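Local coordinates for beta-methylmalyl-CoA dehydratase (PDB 4E3E), which catalyses the reversible dehydration of beta-methylmalyl-CoA to mesaconyl-CoA in the glyoxylate assimilation cycle, at residues Y199-I213 / F284-K298. Numbering follows the deposited sequence.
Sequences YEVGEKIDHVDGVTI and FAGDTIYAWSEILAK
I295 CD1 approaches Y199 CD2 at 4.1 Å, the two side chains crossing at about a right angle, while I295 CG1 lies alongside E203 CG; at the far end I213 CD1 rests on I289 CG1 at 3.7 Å. The backbones pair in two antiparallel ladders, 204-206 with 292-294 and 211-212 with 288-289, an interrupted pairing resumed after a two-residue shift. Within the break, G210 CA sits over one face of the Y290 ring, a CH-pi contact 3.8 Å from the centroid, and water 1 bridges D209 O and A291 N. H207 keeps CG beside its backbone N (chi1 -58°), which turns the imidazole toward strand 288-298, and NE2 meets S293 OG in the ring plane at 2.7 Å, almost straight at 173°. Since ND1 bonds N263 O of helix 250-265, a leucine in place of H207 would probably leave S293 OG (also bonded to T314 OG1) and that carbonyl without their imidazole partner, removing one polar link between strand and helix. At the polar margin, K298 NZ donates to Y199 O at 2.7 Å, in the carbonyl plane. In this hotdog-clan protein, strand 204-212 is outermost within this chain, beside 288-300, which pairs onward with 307-318; helix 250-265 packs against Y199, H207 and I213, and T212 makes backbone hydrogen bonds to the second subunit.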
loop_
_atom_site.group_PDB
_atom_site.type_symbol
_atom_site.label_atom_id
_atom_site.label_comp_id
_atom_site.label_asym_id
_atom_site.label_seq_id
_atom_site.Cartn_x
_atom_site.Cartn_y
_atom_site.Cartn_z
ATOM N N TYR A 199 -25.165 25.997 -2.312
ATOM C CA TYR A 199 -24.023 26.584 -1.621
ATOM C C TYR A 199 -24.102 28.111 -1.655
ATOM O O TYR A 199 -24.545 28.694 -2.645
ATOM C CB TYR A 199 -22.714 26.030 -2.199
ATOM C CG TYR A 199 -22.448 24.631 -1.711
ATOM C CD1 TYR A 199 -22.980 23.521 -2.377
ATOM C CD2 TYR A 199 -21.707 24.411 -0.537
ATOM C CE1 TYR A 199 -22.762 22.235 -1.906
ATOM C CE2 TYR A 199 -21.487 23.126 -0.056
ATOM C CZ TYR A 199 -22.008 22.049 -0.749
ATOM O OH TYR A 199 -21.783 20.787 -0.280
ATOM N N GLU A 200 -23.714 28.747 -0.551
ATOM C CA GLU A 200 -23.782 30.198 -0.416
ATOM C C GLU A 200 -22.384 30.785 -0.471
ATOM O O GLU A 200 -21.506 30.375 0.296
ATOM C CB GLU A 200 -24.451 30.590 0.907
ATOM C CG GLU A 200 -25.922 30.211 0.992
ATOM C CD GLU A 200 -26.416 30.064 2.421
ATOM O OE1 GLU A 200 -26.033 30.885 3.288
ATOM O OE2 GLU A 200 -27.195 29.121 2.680
ATOM N N VAL A 201 -22.180 31.739 -1.377
ATOM C CA VAL A 201 -20.882 32.408 -1.516
ATOM C C VAL A 201 -20.551 33.085 -0.186
ATOM O O VAL A 201 -21.396 33.770 0.390
ATOM C CB VAL A 201 -20.909 33.434 -2.665
ATOM C CG1 VAL A 201 -19.619 34.244 -2.692
ATOM C CG2 VAL A 201 -21.139 32.731 -4.013
ATOM N N GLY A 202 -19.368 32.839 0.312
ATOM C CA GLY A 202 -18.942 33.325 1.597
ATOM C C GLY A 202 -19.181 32.401 2.764
ATOM O O GLY A 202 -18.654 32.610 3.809
ATOM N N GLU A 203 -19.921 31.342 2.553
ATOM C CA GLU A 203 -20.160 30.406 3.611
ATOM C C GLU A 203 -18.914 29.627 3.953
ATOM O O GLU A 203 -18.102 29.359 3.112
ATOM C CB GLU A 203 -21.337 29.508 3.305
ATOM C CG GLU A 203 -21.014 28.108 2.916
ATOM C CD GLU A 203 -22.247 27.273 2.720
ATOM O OE1 GLU A 203 -22.703 27.151 1.601
ATOM O OE2 GLU A 203 -22.745 26.732 3.687
ATOM N N LYS A 204 -18.786 29.298 5.220
ATOM C CA LYS A 204 -17.664 28.541 5.721
ATOM C C LYS A 204 -18.123 27.201 6.225
ATOM O O LYS A 204 -19.155 27.096 6.826
ATOM C CB LYS A 204 -16.935 29.288 6.812
ATOM C CG LYS A 204 -16.413 30.618 6.360
ATOM C CD LYS A 204 -15.386 31.145 7.310
ATOM C CE LYS A 204 -15.501 32.638 7.403
ATOM N NZ LYS A 204 -14.149 33.214 7.376
ATOM N N ILE A 205 -17.342 26.179 5.928
ATOM C CA ILE A 205 -17.695 24.790 6.224
ATOM C C ILE A 205 -16.610 24.099 7.051
ATOM O O ILE A 205 -15.473 23.942 6.590
ATOM C CB ILE A 205 -17.890 23.998 4.921
ATOM C CG1 ILE A 205 -18.909 24.713 4.022
ATOM C CG2 ILE A 205 -18.323 22.567 5.219
ATOM C CD1 ILE A 205 -18.935 24.187 2.603
ATOM N N ASP A 206 -16.966 23.684 8.262
ATOM C CA ASP A 206 -16.060 22.947 9.141
ATOM C C ASP A 206 -16.154 21.471 8.769
ATOM O O ASP A 206 -17.217 20.875 8.918
ATOM C CB ASP A 206 -16.486 23.176 10.594
ATOM C CG ASP A 206 -15.558 22.525 11.610
ATOM O OD1 ASP A 206 -14.689 21.715 11.242
ATOM O OD2 ASP A 206 -15.711 22.831 12.810
ATOM N N HIS A 207 -15.057 20.881 8.282
ATOM C CA HIS A 207 -15.081 19.471 7.852
ATOM C C HIS A 207 -15.012 18.472 8.981
ATOM O O HIS A 207 -15.155 17.261 8.752
ATOM C CB HIS A 207 -14.029 19.199 6.776
ATOM C CG HIS A 207 -14.198 20.059 5.561
ATOM N ND1 HIS A 207 -15.354 20.091 4.853
ATOM C CD2 HIS A 207 -13.340 20.971 4.955
ATOM C CE1 HIS A 207 -15.235 20.969 3.840
ATOM N NE2 HIS A 207 -14.002 21.503 3.896
ATOM N N VAL A 208 -14.814 18.985 10.203
ATOM C CA VAL A 208 -14.947 18.225 11.453
ATOM C C VAL A 208 -13.812 17.217 11.715
ATOM O O VAL A 208 -13.097 17.332 12.722
ATOM C CB VAL A 208 -16.347 17.542 11.596
ATOM C CG1 VAL A 208 -16.442 16.766 12.900
ATOM C CG2 VAL A 208 -17.480 18.575 11.525
ATOM N N ASP A 209 -13.642 16.237 10.827
ATOM C CA ASP A 209 -12.701 15.140 11.088
ATOM C C ASP A 209 -11.232 15.589 11.160
ATOM O O ASP A 209 -10.799 16.491 10.437
ATOM C CB ASP A 209 -12.841 14.034 10.029
ATOM C CG ASP A 209 -14.248 13.453 9.960
ATOM O OD1 ASP A 209 -15.168 14.117 9.419
ATOM O OD2 ASP A 209 -14.433 12.312 10.428
ATOM N N GLY A 210 -10.469 14.935 12.027
ATOM C CA GLY A 210 -9.018 15.104 12.069
ATOM C C GLY A 210 -8.312 13.778 11.837
ATOM O O GLY A 210 -8.770 12.742 12.323
ATOM N N VAL A 211 -7.199 13.806 11.097
ATOM C CA VAL A 211 -6.431 12.584 10.810
ATOM C C VAL A 211 -4.949 12.772 11.102
ATOM O O VAL A 211 -4.342 13.790 10.718
ATOM C CB VAL A 211 -6.641 12.052 9.366
ATOM C CG1 VAL A 211 -8.097 11.655 9.158
ATOM C CG2 VAL A 211 -6.180 13.056 8.301
ATOM N N THR A 212 -4.372 11.789 11.788
ATOM C CA THR A 212 -2.971 11.872 12.203
ATOM C C THR A 212 -2.051 11.264 11.142
ATOM O O THR A 212 -2.317 10.176 10.630
ATOM C CB THR A 212 -2.777 11.194 13.565
ATOM O OG1 THR A 212 -3.699 11.775 14.486
ATOM C CG2 THR A 212 -1.354 11.373 14.099
ATOM N N ILE A 213 -0.980 11.993 10.816
ATOM C CA ILE A 213 0.022 11.571 9.832
ATOM C C ILE A 213 1.036 10.617 10.451
ATOM O O ILE A 213 1.611 10.911 11.495
ATOM C CB ILE A 213 0.746 12.796 9.228
ATOM C CG1 ILE A 213 -0.270 13.720 8.542
ATOM C CG2 ILE A 213 1.861 12.384 8.264
ATOM C CD1 ILE A 213 0.323 15.000 8.001
ATOM N N PHE A 284 4.342 17.468 10.038
ATOM C CA PHE A 284 5.220 16.396 10.496
ATOM C C PHE A 284 4.388 15.193 10.890
ATOM O O PHE A 284 3.211 15.353 11.220
ATOM C CB PHE A 284 5.998 16.876 11.716
ATOM C CG PHE A 284 6.772 18.141 11.474
ATOM C CD1 PHE A 284 7.979 18.112 10.788
ATOM C CD2 PHE A 284 6.283 19.370 11.926
ATOM C CE1 PHE A 284 8.696 19.280 10.559
ATOM C CE2 PHE A 284 6.988 20.543 11.696
ATOM C CZ PHE A 284 8.206 20.494 11.014
ATOM N N ALA A 285 4.983 13.992 10.843
ATOM C CA ALA A 285 4.332 12.784 11.373
ATOM C C ALA A 285 3.976 13.058 12.812
ATOM O O ALA A 285 4.756 13.714 13.511
ATOM C CB ALA A 285 5.254 11.583 11.279
ATOM N N GLY A 286 2.792 12.615 13.242
ATOM C CA GLY A 286 2.318 12.942 14.590
ATOM C C GLY A 286 1.393 14.153 14.665
ATOM O O GLY A 286 0.707 14.370 15.675
ATOM N N ASP A 287 1.400 14.978 13.625
ATOM C CA ASP A 287 0.443 16.065 13.527
ATOM C C ASP A 287 -0.912 15.530 13.114
ATOM O O ASP A 287 -1.013 14.660 12.231
ATOM C CB ASP A 287 0.909 17.110 12.510
ATOM C CG ASP A 287 2.115 17.922 13.002
ATOM O OD1 ASP A 287 2.396 17.946 14.220
ATOM O OD2 ASP A 287 2.788 18.554 12.159
ATOM N N THR A 288 -1.966 16.061 13.720
ATOM C CA THR A 288 -3.333 15.730 13.258
ATOM C C THR A 288 -3.908 16.842 12.379
ATOM O O THR A 288 -4.022 17.986 12.815
ATOM C CB THR A 288 -4.252 15.443 14.459
ATOM O OG1 THR A 288 -3.643 14.424 15.260
ATOM C CG2 THR A 288 -5.642 14.981 14.017
ATOM N N ILE A 289 -4.285 16.494 11.145
ATOM C CA ILE A 289 -4.717 17.478 10.174
ATOM C C ILE A 289 -6.244 17.605 10.191
ATOM O O ILE A 289 -6.967 16.590 10.121
ATOM C CB ILE A 289 -4.271 17.099 8.731
ATOM C CG1 ILE A 289 -2.731 16.977 8.629
ATOM C CG2 ILE A 289 -4.800 18.114 7.725
ATOM C CD1 ILE A 289 -1.942 18.149 9.244
ATOM N N TYR A 290 -6.716 18.852 10.281
ATOM C CA TYR A 290 -8.130 19.198 10.143
ATOM C C TYR A 290 -8.271 20.157 8.977
ATOM O O TYR A 290 -7.286 20.745 8.532
ATOM C CB TYR A 290 -8.605 19.937 11.376
ATOM C CG TYR A 290 -8.619 19.137 12.641
ATOM C CD1 TYR A 290 -7.477 19.042 13.450
ATOM C CD2 TYR A 290 -9.793 18.515 13.067
ATOM C CE1 TYR A 290 -7.503 18.329 14.642
ATOM C CE2 TYR A 290 -9.834 17.802 14.255
ATOM C CZ TYR A 290 -8.690 17.707 15.032
ATOM O OH TYR A 290 -8.750 17.002 16.200
ATOM N N ALA A 291 -9.491 20.342 8.492
ATOM C CA ALA A 291 -9.711 21.232 7.362
ATOM C C ALA A 291 -11.025 21.995 7.497
ATOM O O ALA A 291 -11.987 21.511 8.113
ATOM C CB ALA A 291 -9.673 20.452 6.046
ATOM N N TRP A 292 -11.038 23.203 6.945
ATOM C CA TRP A 292 -12.278 23.931 6.710
ATOM C C TRP A 292 -12.228 24.633 5.376
ATOM O O TRP A 292 -11.149 24.930 4.854
ATOM C CB TRP A 292 -12.590 24.894 7.862
ATOM C CG TRP A 292 -11.620 26.044 8.000
ATOM C CD1 TRP A 292 -10.448 26.095 8.762
ATOM C CD2 TRP A 292 -11.716 27.356 7.361
ATOM N NE1 TRP A 292 -9.838 27.322 8.639
ATOM C CE2 TRP A 292 -10.544 28.122 7.808
ATOM C CE3 TRP A 292 -12.620 27.952 6.485
ATOM C CZ2 TRP A 292 -10.316 29.421 7.391
ATOM C CZ3 TRP A 292 -12.381 29.269 6.074
ATOM C CH2 TRP A 292 -11.255 29.983 6.515
ATOM N N SER A 293 -13.392 24.894 4.801
ATOM C CA SER A 293 -13.457 25.528 3.484
ATOM C C SER A 293 -14.354 26.750 3.456
ATOM O O SER A 293 -15.305 26.856 4.234
ATOM C CB SER A 293 -13.898 24.534 2.405
ATOM O OG SER A 293 -12.965 23.464 2.328
ATOM N N GLU A 294 -14.040 27.670 2.548
ATOM C CA GLU A 294 -14.911 28.810 2.274
ATOM C C GLU A 294 -15.303 28.764 0.806
ATOM O O GLU A 294 -14.457 28.442 -0.042
ATOM C CB GLU A 294 -14.180 30.112 2.574
ATOM C CG GLU A 294 -14.978 31.357 2.220
ATOM C CD GLU A 294 -14.261 32.630 2.607
ATOM O OE1 GLU A 294 -13.168 32.544 3.190
ATOM O OE2 GLU A 294 -14.799 33.715 2.323
ATOM N N ILE A 295 -16.570 29.063 0.500
ATOM C CA ILE A 295 -16.958 29.248 -0.890
ATOM C C ILE A 295 -16.579 30.687 -1.267
ATOM O O ILE A 295 -17.276 31.642 -0.876
ATOM C CB ILE A 295 -18.467 28.992 -1.146
ATOM C CG1 ILE A 295 -18.925 27.626 -0.587
ATOM C CG2 ILE A 295 -18.794 29.161 -2.639
ATOM C CD1 ILE A 295 -18.182 26.409 -1.132
ATOM N N LEU A 296 -15.461 30.841 -1.989
ATOM C CA LEU A 296 -14.984 32.162 -2.436
ATOM C C LEU A 296 -15.876 32.751 -3.519
ATOM O O LEU A 296 -16.102 33.963 -3.560
ATOM C CB LEU A 296 -13.558 32.076 -2.967
ATOM C CG LEU A 296 -12.500 31.647 -1.951
ATOM C CD1 LEU A 296 -11.138 31.541 -2.623
ATOM C CD2 LEU A 296 -12.478 32.596 -0.757
ATOM N N ALA A 297 -16.392 31.885 -4.390
ATOM C CA ALA A 297 -17.147 32.332 -5.555
ATOM C C ALA A 297 -17.919 31.189 -6.152
ATOM O O ALA A 297 -17.555 30.007 -5.977
ATOM C CB ALA A 297 -16.209 32.917 -6.608
ATOM N N LYS A 298 -18.978 31.549 -6.872
ATOM C CA LYS A 298 -19.783 30.599 -7.615
ATOM C C LYS A 298 -19.895 31.116 -9.042
ATOM O O LYS A 298 -20.226 32.291 -9.255
ATOM C CB LYS A 298 -21.169 30.464 -6.971
ATOM C CG LYS A 298 -22.133 29.570 -7.736
ATOM C CD LYS A 298 -23.557 29.597 -7.167
ATOM C CE LYS A 298 -23.645 28.992 -5.778
ATOM N NZ LYS A 298 -25.048 28.993 -5.267
HETATM O O HOH W 1 -11.633 18.769 9.381
#